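Local coordinates for salicylaldehyde dehydrogenase NahF (Pseudomonas putida, PDB 4JZ6), which probably oxidises salicylaldehyde to salicylate with NAD+ and water, a step of naphthalene degradation, and belongs to the aldehyde dehydrogenase family, at residues Gly292-Gln297 against Met378-Leu383; Glu351-Leu356 against Gly399-Val404; Arg82-Lys87 against Gly209-Val214; Asp90-Lys95 against Asn123-Ala128. All blocks are in the same frame, centred on the assembly; numbering follows the deposited sequence.

Interaction 1: residues Gly292-Gln297 against Met378-Leu383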
loop_
_atom_site.group_PDB
_atom_site.type_symbol
_atom_site.label_atom_id
_atom_site.label_comp_id
_atom_site.label_asym_id
_atom_site.label_seq_id
_atom_site.Cartn_x
_atom_site.Cartn_y
_atom_site.Cartn_z
ATOM N N GLY A 292 17.527 20.853 13.676
ATOM C CA GLY A 292 16.303 20.226 13.208
ATOM C C GLY A 292 15.110 21.160 13.251
ATOM O O GLY A 292 14.184 21.034 12.456
ATOM N N SER A 293 15.134 22.110 14.180
ATOM C CA SER A 293 14.017 23.028 14.341
ATOM C C SER A 293 13.988 24.118 13.277
ATOM O O SER A 293 12.918 24.483 12.784
ATOM C CB SER A 293 14.046 23.673 15.725
ATOM O OG SER A 293 13.791 22.707 16.728
ATOM N N PHE A 294 15.158 24.630 12.912
ATOM C CA PHE A 294 15.196 25.861 12.140
ATOM C C PHE A 294 15.856 25.786 10.773
ATOM O O PHE A 294 16.008 26.808 10.101
ATOM C CB PHE A 294 15.817 26.967 12.978
ATOM C CG PHE A 294 15.088 27.214 14.249
ATOM C CD1 PHE A 294 13.790 27.701 14.228
ATOM C CD2 PHE A 294 15.683 26.942 15.465
ATOM C CE1 PHE A 294 13.099 27.924 15.401
ATOM C CE2 PHE A 294 15.003 27.162 16.643
ATOM C CZ PHE A 294 13.704 27.655 16.615
ATOM N N LEU A 295 16.244 24.591 10.353
ATOM C CA LEU A 295 16.726 24.433 8.996
ATOM C C LEU A 295 15.567 24.748 8.049
ATOM O O LEU A 295 14.452 24.257 8.250
ATOM C CB LEU A 295 17.258 23.020 8.779
ATOM C CG LEU A 295 17.694 22.657 7.360
ATOM C CD1 LEU A 295 18.761 23.604 6.865
ATOM C CD2 LEU A 295 18.201 21.238 7.344
ATOM N N PHE A 296 15.831 25.589 7.044
ATOM C CA PHE A 296 14.818 26.011 6.065
ATOM C C PHE A 296 13.550 26.544 6.741
ATOM O O PHE A 296 12.431 26.291 6.286
ATOM C CB PHE A 296 14.494 24.872 5.082
ATOM C CG PHE A 296 13.607 25.284 3.931
ATOM C CD1 PHE A 296 13.839 26.465 3.238
ATOM C CD2 PHE A 296 12.539 24.484 3.543
ATOM C CE1 PHE A 296 13.020 26.842 2.185
ATOM C CE2 PHE A 296 11.720 24.859 2.482
ATOM C CZ PHE A 296 11.966 26.040 1.804
ATOM N N GLN A 297 13.739 27.273 7.838
ATOM C CA GLN A 297 12.635 27.911 8.545
ATOM C C GLN A 297 11.587 26.925 9.040
ATOM O O GLN A 297 10.402 27.247 9.041
ATOM C CB GLN A 297 11.937 28.924 7.636
ATOM C CG GLN A 297 12.863 29.925 7.010
ATOM C CD GLN A 297 13.267 29.574 5.590
ATOM O OE1 GLN A 297 14.451 29.436 5.294
ATOM N NE2 GLN A 297 12.287 29.445 4.702
ATOM N N MET A 378 8.777 35.857 10.140
ATOM C CA MET A 378 8.657 35.445 11.537
ATOM C C MET A 378 10.038 35.253 12.145
ATOM O O MET A 378 10.925 34.695 11.502
ATOM C CB MET A 378 7.876 34.132 11.638
ATOM C CG MET A 378 7.555 33.684 13.064
ATOM S SD MET A 378 6.516 32.200 13.119
ATOM C CE MET A 378 6.120 32.140 14.863
ATOM N N PRO A 379 10.236 35.735 13.381
ATOM C CA PRO A 379 11.480 35.437 14.099
ATOM C C PRO A 379 11.472 34.002 14.604
ATOM O O PRO A 379 10.396 33.422 14.754
ATOM C CB PRO A 379 11.443 36.411 15.279
ATOM C CG PRO A 379 10.003 36.767 15.450
ATOM C CD PRO A 379 9.407 36.731 14.085
ATOM N N ALA A 380 12.650 33.434 14.841
ATOM C CA ALA A 380 12.735 32.102 15.426
ATOM C C ALA A 380 12.028 32.111 16.777
ATOM O O ALA A 380 12.350 32.913 17.652
ATOM C CB ALA A 380 14.178 31.677 15.581
ATOM N N THR A 381 11.052 31.223 16.931
ATOM C CA THR A 381 10.180 31.240 18.097
ATOM C C THR A 381 10.136 29.885 18.813
ATOM O O THR A 381 9.994 28.845 18.177
ATOM C CB THR A 381 8.748 31.661 17.691
ATOM O OG1 THR A 381 8.789 32.927 17.020
ATOM C CG2 THR A 381 7.848 31.776 18.904
ATOM N N ILE A 382 10.265 29.908 20.136
ATOM C CA ILE A 382 10.123 28.702 20.949
ATOM C C ILE A 382 9.061 28.912 22.030
ATOM O O ILE A 382 9.108 29.895 22.775
ATOM C CB ILE A 382 11.446 28.309 21.643
ATOM C CG1 ILE A 382 12.584 28.183 20.631
ATOM C CG2 ILE A 382 11.284 27.011 22.399
ATOM C CD1 ILE A 382 13.941 28.042 21.276
ATOM N N LEU A 383 8.098 27.995 22.104
ATOM C CA LEU A 383 7.080 28.035 23.150
ATOM C C LEU A 383 7.364 26.938 24.173
ATOM O O LEU A 383 7.636 25.789 23.808
ATOM C CB LEU A 383 5.676 27.871 22.559
ATOM C CG LEU A 383 5.262 28.885 21.488
ATOM C CD1 LEU A 383 3.865 28.599 20.967
ATOM C CD2 LEU A 383 5.333 30.271 22.053
#

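Interaction 2: residues Glu351-Leu356 against Gly399-Val404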
loop_
_atom_site.group_PDB
_atom_site.type_symbol
_atom_site.label_atom_id
_atom_site.label_comp_id
_atom_site.label_asym_id
_atom_site.label_seq_id
_atom_site.Cartn_x
_atom_site.Cartn_y
_atom_site.Cartn_z
ATOM N N GLU A 351 -0.414 33.378 9.108
ATOM C CA GLU A 351 -1.808 33.458 9.509
ATOM C C GLU A 351 -2.228 32.156 10.185
ATOM O O GLU A 351 -2.931 32.169 11.197
ATOM C CB GLU A 351 -2.686 33.757 8.294
ATOM C CG GLU A 351 -3.697 34.867 8.513
ATOM C CD GLU A 351 -4.925 34.394 9.267
ATOM O OE1 GLU A 351 -5.602 33.465 8.770
ATOM O OE2 GLU A 351 -5.209 34.947 10.353
ATOM N N ARG A 352 -1.783 31.030 9.628
ATOM C CA ARG A 352 -2.027 29.728 10.249
ATOM C C ARG A 352 -1.293 29.602 11.579
ATOM O O ARG A 352 -1.876 29.197 12.582
ATOM C CB ARG A 352 -1.594 28.587 9.328
ATOM C CG ARG A 352 -2.491 28.373 8.125
ATOM C CD ARG A 352 -2.227 27.011 7.493
ATOM N NE ARG A 352 -3.191 26.688 6.443
ATOM C CZ ARG A 352 -3.225 25.527 5.794
ATOM N NH1 ARG A 352 -4.136 25.316 4.852
ATOM N NH2 ARG A 352 -2.349 24.574 6.088
ATOM N N ILE A 353 -0.010 29.948 11.569
ATOM C CA ILE A 353 0.838 29.879 12.754
ATOM C C ILE A 353 0.291 30.715 13.906
ATOM O O ILE A 353 0.233 30.247 15.043
ATOM C CB ILE A 353 2.277 30.321 12.427
ATOM C CG1 ILE A 353 2.909 29.335 11.440
ATOM C CG2 ILE A 353 3.118 30.422 13.692
ATOM C CD1 ILE A 353 4.290 29.718 10.973
ATOM N N ASN A 354 -0.120 31.945 13.611
ATOM C CA ASN A 354 -0.673 32.827 14.635
ATOM C C ASN A 354 -1.940 32.289 15.294
ATOM O O ASN A 354 -2.132 32.451 16.497
ATOM C CB ASN A 354 -0.914 34.228 14.074
ATOM C CG ASN A 354 0.376 34.946 13.740
ATOM O OD1 ASN A 354 1.439 34.615 14.271
ATOM N ND2 ASN A 354 0.294 35.929 12.851
ATOM N N GLY A 355 -2.804 31.655 14.506
ATOM C CA GLY A 355 -3.969 30.984 15.056
ATOM C C GLY A 355 -3.533 29.958 16.085
ATOM O O GLY A 355 -4.068 29.905 17.192
ATOM N N LEU A 356 -2.538 29.155 15.718
ATOM C CA LEU A 356 -1.949 28.173 16.622
ATOM C C LEU A 356 -1.261 28.850 17.813
ATOM O O LEU A 356 -1.356 28.381 18.950
ATOM C CB LEU A 356 -0.943 27.296 15.866
ATOM C CG LEU A 356 -1.427 26.082 15.062
ATOM C CD1 LEU A 356 -1.953 25.008 15.989
ATOM C CD2 LEU A 356 -2.486 26.442 14.039
ATOM N N GLY A 399 6.792 26.366 9.949
ATOM C CA GLY A 399 7.452 27.632 10.207
ATOM C C GLY A 399 8.588 27.550 11.207
ATOM O O GLY A 399 8.806 26.503 11.821
ATOM N N PRO A 400 9.329 28.661 11.361
ATOM C CA PRO A 400 10.432 28.793 12.320
ATOM C C PRO A 400 9.909 28.926 13.753
ATOM O O PRO A 400 10.250 29.870 14.475
ATOM C CB PRO A 400 11.114 30.089 11.883
ATOM C CG PRO A 400 10.013 30.901 11.286
ATOM C CD PRO A 400 9.125 29.899 10.585
ATOM N N ILE A 401 9.067 27.977 14.145
ATOM C CA ILE A 401 8.532 27.916 15.494
ATOM C C ILE A 401 8.558 26.458 15.936
ATOM O O ILE A 401 8.454 25.554 15.104
ATOM C CB ILE A 401 7.095 28.489 15.564
ATOM C CG1 ILE A 401 6.585 28.509 17.007
ATOM C CG2 ILE A 401 6.157 27.711 14.664
ATOM C CD1 ILE A 401 5.194 29.097 17.166
ATOM N N THR A 402 8.735 26.231 17.234
ATOM C CA THR A 402 8.753 24.883 17.783
ATOM C C THR A 402 8.330 24.902 19.258
ATOM O O THR A 402 8.430 25.938 19.929
ATOM C CB THR A 402 10.138 24.222 17.599
ATOM O OG1 THR A 402 10.020 22.803 17.747
ATOM C CG2 THR A 402 11.146 24.771 18.602
ATOM N N VAL A 403 7.843 23.762 19.754
ATOM C CA VAL A 403 7.280 23.698 21.104
ATOM C C VAL A 403 8.009 22.742 22.051
ATOM O O VAL A 403 8.514 21.692 21.643
ATOM C CB VAL A 403 5.778 23.332 21.086
ATOM C CG1 VAL A 403 5.005 24.314 20.228
ATOM C CG2 VAL A 403 5.571 21.911 20.595
ATOM N N VAL A 404 8.058 23.127 23.323
ATOM C CA VAL A 404 8.647 22.297 24.362
ATOM C C VAL A 404 7.557 21.670 25.225
ATOM O O VAL A 404 6.747 22.378 25.827
ATOM C CB VAL A 404 9.585 23.107 25.277
ATOM C CG1 VAL A 404 10.390 22.180 26.157
ATOM C CG2 VAL A 404 10.508 23.976 24.450
#

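Interaction 3: residues Arg82-Lys87 against Gly209-Val214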
loop_
_atom_site.group_PDB
_atom_site.type_symbol
_atom_site.label_atom_id
_atom_site.label_comp_id
_atom_site.label_asym_id
_atom_site.label_seq_id
_atom_site.Cartn_x
_atom_site.Cartn_y
_atom_site.Cartn_z
ATOM N N ARG A 82 20.718 2.485 -15.904
ATOM C CA ARG A 82 21.744 2.946 -14.983
ATOM C C ARG A 82 22.566 4.090 -15.588
ATOM O O ARG A 82 22.826 5.098 -14.923
ATOM C CB ARG A 82 22.652 1.785 -14.571
ATOM C CG ARG A 82 23.849 2.188 -13.721
ATOM C CD ARG A 82 24.638 0.967 -13.289
ATOM N NE ARG A 82 23.893 0.171 -12.320
ATOM C CZ ARG A 82 24.072 -1.131 -12.109
ATOM N NH1 ARG A 82 24.972 -1.812 -12.805
ATOM N NH2 ARG A 82 23.343 -1.753 -11.197
ATOM N N ARG A 83 22.963 3.933 -16.848
ATOM C CA ARG A 83 23.783 4.937 -17.522
ATOM C C ARG A 83 23.047 6.272 -17.571
ATOM O O ARG A 83 23.602 7.322 -17.241
ATOM C CB ARG A 83 24.113 4.487 -18.946
ATOM C CG ARG A 83 25.404 5.070 -19.491
ATOM C CD ARG A 83 25.348 5.262 -21.001
ATOM N NE ARG A 83 24.589 6.459 -21.356
ATOM C CZ ARG A 83 23.575 6.474 -22.213
ATOM N NH1 ARG A 83 23.208 5.355 -22.814
ATOM N NH2 ARG A 83 22.933 7.607 -22.478
ATOM N N LEU A 84 21.784 6.209 -17.980
ATOM C CA LEU A 84 20.939 7.387 -18.112
ATOM C C LEU A 84 20.742 8.111 -16.786
ATOM O O LEU A 84 20.898 9.330 -16.711
ATOM C CB LEU A 84 19.590 6.994 -18.719
ATOM C CG LEU A 84 19.635 6.687 -20.218
ATOM C CD1 LEU A 84 18.419 5.893 -20.656
ATOM C CD2 LEU A 84 19.731 7.986 -20.986
ATOM N N LEU A 85 20.406 7.363 -15.742
ATOM C CA LEU A 85 20.171 7.959 -14.433
ATOM C C LEU A 85 21.445 8.571 -13.858
ATOM O O LEU A 85 21.418 9.660 -13.288
ATOM C CB LEU A 85 19.595 6.929 -13.459
ATOM C CG LEU A 85 18.075 6.829 -13.346
ATOM C CD1 LEU A 85 17.385 7.728 -14.362
ATOM C CD2 LEU A 85 17.640 5.385 -13.498
ATOM N N LEU A 86 22.552 7.856 -14.006
ATOM C CA LEU A 86 23.849 8.359 -13.586
ATOM C C LEU A 86 24.112 9.720 -14.234
ATOM O O LEU A 86 24.577 10.657 -13.579
ATOM C CB LEU A 86 24.938 7.360 -13.982
ATOM C CG LEU A 86 25.743 6.653 -12.885
ATOM C CD1 LEU A 86 25.074 6.762 -11.524
ATOM C CD2 LEU A 86 25.984 5.201 -13.264
ATOM N N LYS A 87 23.783 9.823 -15.518
ATOM C CA LYS A 87 23.953 11.064 -16.255
ATOM C C LYS A 87 23.097 12.206 -15.697
ATOM O O LYS A 87 23.565 13.351 -15.627
ATOM C CB LYS A 87 23.674 10.868 -17.748
ATOM C CG LYS A 87 24.107 12.062 -18.597
ATOM C CD LYS A 87 24.145 11.738 -20.078
ATOM C CE LYS A 87 24.739 12.895 -20.872
ATOM N NZ LYS A 87 24.729 12.624 -22.342
ATOM N N GLY A 209 19.295 12.686 -21.535
ATOM C CA GLY A 209 18.966 11.933 -22.728
ATOM C C GLY A 209 17.852 10.916 -22.579
ATOM O O GLY A 209 17.780 9.958 -23.352
ATOM N N LEU A 210 16.980 11.121 -21.596
ATOM C CA LEU A 210 15.832 10.239 -21.402
ATOM C C LEU A 210 14.931 10.261 -22.625
ATOM O O LEU A 210 14.674 11.323 -23.193
ATOM C CB LEU A 210 15.029 10.650 -20.163
ATOM C CG LEU A 210 15.361 9.971 -18.828
ATOM C CD1 LEU A 210 15.212 8.463 -18.956
ATOM C CD2 LEU A 210 16.754 10.331 -18.331
ATOM N N PRO A 211 14.460 9.079 -23.047
ATOM C CA PRO A 211 13.567 8.965 -24.206
ATOM C C PRO A 211 12.322 9.838 -24.062
ATOM O O PRO A 211 11.876 10.108 -22.945
ATOM C CB PRO A 211 13.189 7.483 -24.204
ATOM C CG PRO A 211 14.359 6.802 -23.554
ATOM C CD PRO A 211 14.853 7.763 -22.510
ATOM N N ALA A 212 11.776 10.284 -25.185
ATOM C CA ALA A 212 10.620 11.168 -25.163
ATOM C C ALA A 212 9.423 10.500 -24.499
ATOM O O ALA A 212 9.102 9.348 -24.795
ATOM C CB ALA A 212 10.266 11.623 -26.578
ATOM N N GLY A 213 8.772 11.228 -23.596
ATOM C CA GLY A 213 7.538 10.766 -22.986
ATOM C C GLY A 213 7.766 9.957 -21.730
ATOM O O GLY A 213 6.816 9.535 -21.072
ATOM N N VAL A 214 9.027 9.728 -21.394
ATOM C CA VAL A 214 9.333 8.987 -20.181
ATOM C C VAL A 214 9.097 9.870 -18.953
ATOM O O VAL A 214 8.613 9.399 -17.925
ATOM C CB VAL A 214 10.760 8.419 -20.203
ATOM C CG1 VAL A 214 11.034 7.639 -18.938
ATOM C CG2 VAL A 214 10.940 7.519 -21.407
#

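Interaction 4: residues Asp90-Lys95 against Asn123-Ala128. With EDO (1,2-ethanediol), chain G.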
loop_
_atom_site.group_PDB
_atom_site.type_symbol
_atom_site.label_atom_id
_atom_site.label_comp_id
_atom_site.label_asym_id
_atom_site.label_seq_id
_atom_site.Cartn_x
_atom_site.Cartn_y
_atom_site.Cartn_z
ATOM N N ASP A 90 24.919 13.683 -12.877
ATOM C CA ASP A 90 26.016 14.513 -13.372
ATOM C C ASP A 90 25.500 15.864 -13.853
ATOM O O ASP A 90 26.083 16.911 -13.552
ATOM C CB ASP A 90 26.742 13.818 -14.526
ATOM C CG ASP A 90 27.538 12.608 -14.079
ATOM O OD1 ASP A 90 27.877 12.525 -12.879
ATOM O OD2 ASP A 90 27.836 11.751 -14.939
ATOM N N VAL A 91 24.395 15.825 -14.597
ATOM C CA VAL A 91 23.807 17.029 -15.179
ATOM C C VAL A 91 23.244 17.969 -14.112
ATOM O O VAL A 91 23.393 19.190 -14.210
ATOM C CB VAL A 91 22.721 16.681 -16.221
ATOM C CG1 VAL A 91 21.987 17.931 -16.685
ATOM C CG2 VAL A 91 23.345 15.972 -17.398
ATOM N N MET A 92 22.608 17.404 -13.091
ATOM C CA MET A 92 22.100 18.221 -11.996
ATOM C C MET A 92 23.235 18.932 -11.253
ATOM O O MET A 92 23.116 20.103 -10.890
ATOM C CB MET A 92 21.283 17.384 -11.017
ATOM C CG MET A 92 20.071 16.713 -11.623
ATOM S SD MET A 92 18.912 16.217 -10.334
ATOM C CE MET A 92 18.289 17.822 -9.834
ATOM N N GLU A 93 24.337 18.226 -11.024
ATOM C CA GLU A 93 25.468 18.821 -10.320
ATOM C C GLU A 93 26.113 19.915 -11.168
ATOM O O GLU A 93 26.659 20.883 -10.641
ATOM C CB GLU A 93 26.487 17.750 -9.918
ATOM C CG GLU A 93 25.952 16.782 -8.867
ATOM C CD GLU A 93 26.916 15.654 -8.540
ATOM O OE1 GLU A 93 27.851 15.413 -9.334
ATOM O OE2 GLU A 93 26.738 15.003 -7.488
ATOM N N SER A 94 26.025 19.768 -12.486
ATOM C CA SER A 94 26.602 20.759 -13.387
ATOM C C SER A 94 25.789 22.049 -13.381
ATOM O O SER A 94 26.256 23.083 -13.848
ATOM C CB SER A 94 26.724 20.209 -14.814
ATOM O OG SER A 94 25.460 20.081 -15.442
ATOM N N LYS A 95 24.577 21.985 -12.844
ATOM C CA LYS A 95 23.696 23.145 -12.815
ATOM C C LYS A 95 23.496 23.685 -11.397
ATOM O O LYS A 95 22.555 24.438 -11.139
ATOM C CB LYS A 95 22.352 22.803 -13.463
ATOM C CG LYS A 95 22.421 22.667 -14.980
ATOM C CD LYS A 95 21.047 22.397 -15.590
ATOM C CE LYS A 95 21.027 22.707 -17.081
ATOM N NZ LYS A 95 22.142 22.051 -17.812
ATOM N N ASN A 123 22.282 12.397 -5.600
ATOM C CA ASN A 123 22.513 11.123 -4.942
ATOM C C ASN A 123 21.336 10.158 -5.096
ATOM O O ASN A 123 21.537 8.958 -5.258
ATOM C CB ASN A 123 22.892 11.307 -3.474
ATOM C CG ASN A 123 23.528 10.062 -2.893
ATOM O OD1 ASN A 123 22.865 9.258 -2.237
ATOM N ND2 ASN A 123 24.816 9.879 -3.159
ATOM N N VAL A 124 20.114 10.682 -5.056
ATOM C CA VAL A 124 18.936 9.859 -5.307
ATOM C C VAL A 124 19.048 9.202 -6.676
ATOM O O VAL A 124 18.876 7.988 -6.803
ATOM C CB VAL A 124 17.626 10.676 -5.258
ATOM C CG1 VAL A 124 16.467 9.841 -5.762
ATOM C CG2 VAL A 124 17.345 11.143 -3.851
ATOM N N PHE A 125 19.354 10.003 -7.695
ATOM C CA PHE A 125 19.518 9.483 -9.047
ATOM C C PHE A 125 20.639 8.458 -9.140
ATOM O O PHE A 125 20.535 7.501 -9.899
ATOM C CB PHE A 125 19.728 10.616 -10.063
ATOM C CG PHE A 125 18.445 11.203 -10.576
ATOM C CD1 PHE A 125 17.758 10.595 -11.614
ATOM C CD2 PHE A 125 17.909 12.350 -10.003
ATOM C CE1 PHE A 125 16.563 11.122 -12.078
ATOM C CE2 PHE A 125 16.712 12.881 -10.463
ATOM C CZ PHE A 125 16.040 12.264 -11.502
ATOM N N ARG A 126 21.709 8.642 -8.375
ATOM C CA ARG A 126 22.786 7.659 -8.396
ATOM C C ARG A 126 22.390 6.375 -7.679
ATOM O O ARG A 126 22.689 5.277 -8.148
ATOM C CB ARG A 126 24.068 8.227 -7.810
ATOM C CG ARG A 126 24.645 9.322 -8.657
ATOM C CD ARG A 126 26.096 9.550 -8.362
ATOM N NE ARG A 126 26.643 10.518 -9.302
ATOM C CZ ARG A 126 26.728 11.821 -9.066
ATOM N NH1 ARG A 126 26.315 12.315 -7.904
ATOM N NH2 ARG A 126 27.233 12.626 -9.987
ATOM N N GLU A 127 21.710 6.517 -6.547
ATOM C CA GLU A 127 21.227 5.367 -5.799
ATOM C C GLU A 127 20.243 4.598 -6.659
ATOM O O GLU A 127 20.314 3.369 -6.755
ATOM C CB GLU A 127 20.546 5.809 -4.507
ATOM C CG GLU A 127 20.210 4.662 -3.567
ATOM C CD GLU A 127 21.452 4.028 -2.959
ATOM O OE1 GLU A 127 21.378 2.843 -2.560
ATOM O OE2 GLU A 127 22.501 4.713 -2.875
ATOM N N ALA A 128 19.325 5.326 -7.288
ATOM C CA ALA A 128 18.359 4.701 -8.183
ATOM C C ALA A 128 19.101 3.989 -9.310
ATOM O O ALA A 128 18.834 2.823 -9.606
ATOM C CB ALA A 128 17.390 5.733 -8.735
HETATM C C1 EDO G . 20.821 11.100 0.479
HETATM O O1 EDO G . 21.911 10.165 0.494
HETATM C C2 EDO G . 20.244 11.215 -0.930
HETATM O O2 EDO G . 19.086 12.059 -0.920
HETATM O O HOH W 1 27.751 9.945 -11.957
#

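Interaction 1: residues Gly292-Gln297 against Met378-Leu383
The phenyl ring of Phe294 carries this contact, with an aliphatic carbon over each face, the methyl of Ala380 on one and the CB methylene of Ser293 on the other. Ala380 CB is offset toward the rim, 3.9 Å from Phe294 CE1; Ser293 CB, from the preceding residue of the same helix, sits 3.6 Å above the plane of the Phe294 ring. At the edge, near the plane, Ile382 CG1 comes within 4.2 Å of Phe294 CZ, and the backbone of Thr381 passes obliquely between Ala380 and Ile382. The approach of Ala380 is a CH-pi contact: its CB stands 4.2 Å from the Phe294 ring centroid and 24° off the ring normal. CG of Phe294 is turned anti to the carbonyl carbon (chi1 -58°), which sends the ring out from the last turn of helix 282-294 toward the start of strand 381-384. The side chain of Phe294 lies about 14 Å from a bound salicylaldehyde. Thr325 of helix 311-327 touches Phe294, Ala380 and Ile382. Gln297 N donates to Phe294 O (3.2 Å) inside 292-297, and no hydrogen bond runs between the two segments. Cohesion between the helix end and the beta sheet is therefore apolar and dispersive here, with the weak CH-pi attraction as its most directional term.

Interaction 2: residues Glu351-Leu356 against Gly399-Val404
Ile353 meets the second segment through two of its branches, and both contacts are apolar. Its CD1 reaches the backbone, lying 3.9 Å from Gly399 CA. Its CG2 packs against a side chain, 4.2 Å from Ile401 CG2, methyl against methyl, as the two side chains run past one another, pointing opposite ways. The branching explains the division: with CG1 of Ile353 anti to the carbonyl carbon (chi1 -65°) and the chain extended beyond it, CD1 is carried out to the glycine, while CG2 stays close to the helix and faces the strand. The bare alpha carbon of Gly399 lets Ile353 CD1 come this close to the backbone.

No hydrogen bond joins the two segments. Within 399-404, Ile401 N bonds to Gly399 O at 2.8 Å, closing an inverse gamma turn centred on Pro400, and this turn leads the chain into strand 401-407.

Helix 349-362 thus lies on the sheet at the start of that strand, which runs between strands 381-384 and 306-310. Met344 and Met378 also touch Ile353, and Thr381 and Leu383 of the adjoining strand touch Ile401.

Interaction 3: residues Arg82-Lys87 against Gly209-Val214
Leu84 has CG anti to its carbonyl carbon and beside the backbone N (chi1 -74°), which spreads its two methyls over the chain at Gly209-Pro211. Leu210 is less regular: a chi1 of -93°, together with the turn beyond it, swings its CD2 back toward the helix, although its CB leaves the backbone across the line of approach.

The two branches of Leu84 have different targets. With no side chain on Gly209, Leu84 CD2 lies over the face of the Gly209-Leu210 peptide, 3.6 Å from Gly209 O and 4.2 Å from Leu210 N. CD1 approaches the rim of the proline ring, with Pro211 CD 4.4 Å from Leu84 CD1. Nearer the helix, Leu84 CB and Leu210 CD2 are also 4.4 Å apart. These last two are loose van der Waals contacts, and no hydrogen bond joins the two segments.

Gly209 has a positive phi (102°) that would jam a beta carbon against the preceding carbonyl oxygen. Trp73 of helix 56-73 adds to the apolar cluster by touching Leu84, Leu210 and Pro211, and Leu180 of helix 170-181 packs on Leu210.

Gly209 completes a Schellman motif that ends helix 195-208, and a type II turn from Pro211 to Val214, with Val214 N bonded to Pro211 O at 3.3 Å, leads on to strand 215-218. The contact seats helix 78-94 on an alpha-to-beta connection of the largely parallel sheet, at its edge strand 215-218, in the Rossmann-like part of the aldehyde dehydrogenase fold.

Interaction 4: residues Asp90-Lys95 against Asn123-Ala128
Arg126 reaches two carboxylates of the facing helix, Glu93 and Asp90, through the edge of its guanidinium group. Glu93 is gripped end-on: Arg126 NH1 donates to Glu93 OE2 at 2.8 Å along an almost straight path (172°), and Arg126 NH2 donates to Glu93 OE1 at 2.9 Å. Both oxygens lie close to the guanidinium plane, yet each is met from above its own carboxylate, since the two planes are well tilted. Arg126 NH2 gives a second bond to Asp90 OD1, 3.0 Å away and more bent (149°), arriving nearly along the C-O bond of that oxygen. A water bridges Arg126 and Asp90 a second time, accepting from Arg126 NE at 2.9 Å and donating to Asp90 OD1 at 2.7 Å. All three guanidinium nitrogens are thus engaged, which should fix the rotation of the arginine head. Ser94 OG donates to Val91 O (2.6 Å), and Lys95 NZ is held by Glu207.

Further in, Met92 SD lies obliquely 4.0 Å from Phe125 CE2, a Met-aromatic contact. Asn123 OD1 accepts from O1 of a 1,2-ethanediol that probably came from the crystallisation liquor.

Helices 78-94 and 111-130 pack as an antiparallel pair (170° between the short segments, closest axis approach 10.3 Å), with the salt-bridge network on the more exposed side and Met92 and Phe125 facing helices 195-208 and 170-181, respectively.

Overall arrangement
From the N terminus, helix 78-94 enters two contacts. Interaction 4 closes the shorter loop, joining that helix to helix 111-130, and is nested within the longer loop closed by interaction 3, which ties it to the connection between helix 195-208 and strand 215-218. The two touch where Leu85 and Leu86 pack on Phe125 and Arg126. Interactions 1 and 2 follow later in the chain and cross, their segments alternating. They join helices 282-294 and 349-362 to neighbouring strands, 381-384 and 401-407, of the seven-stranded sheet. The centres of interactions 1 and 3 lie about 39 Å apart, on opposite sides of the chain's centre.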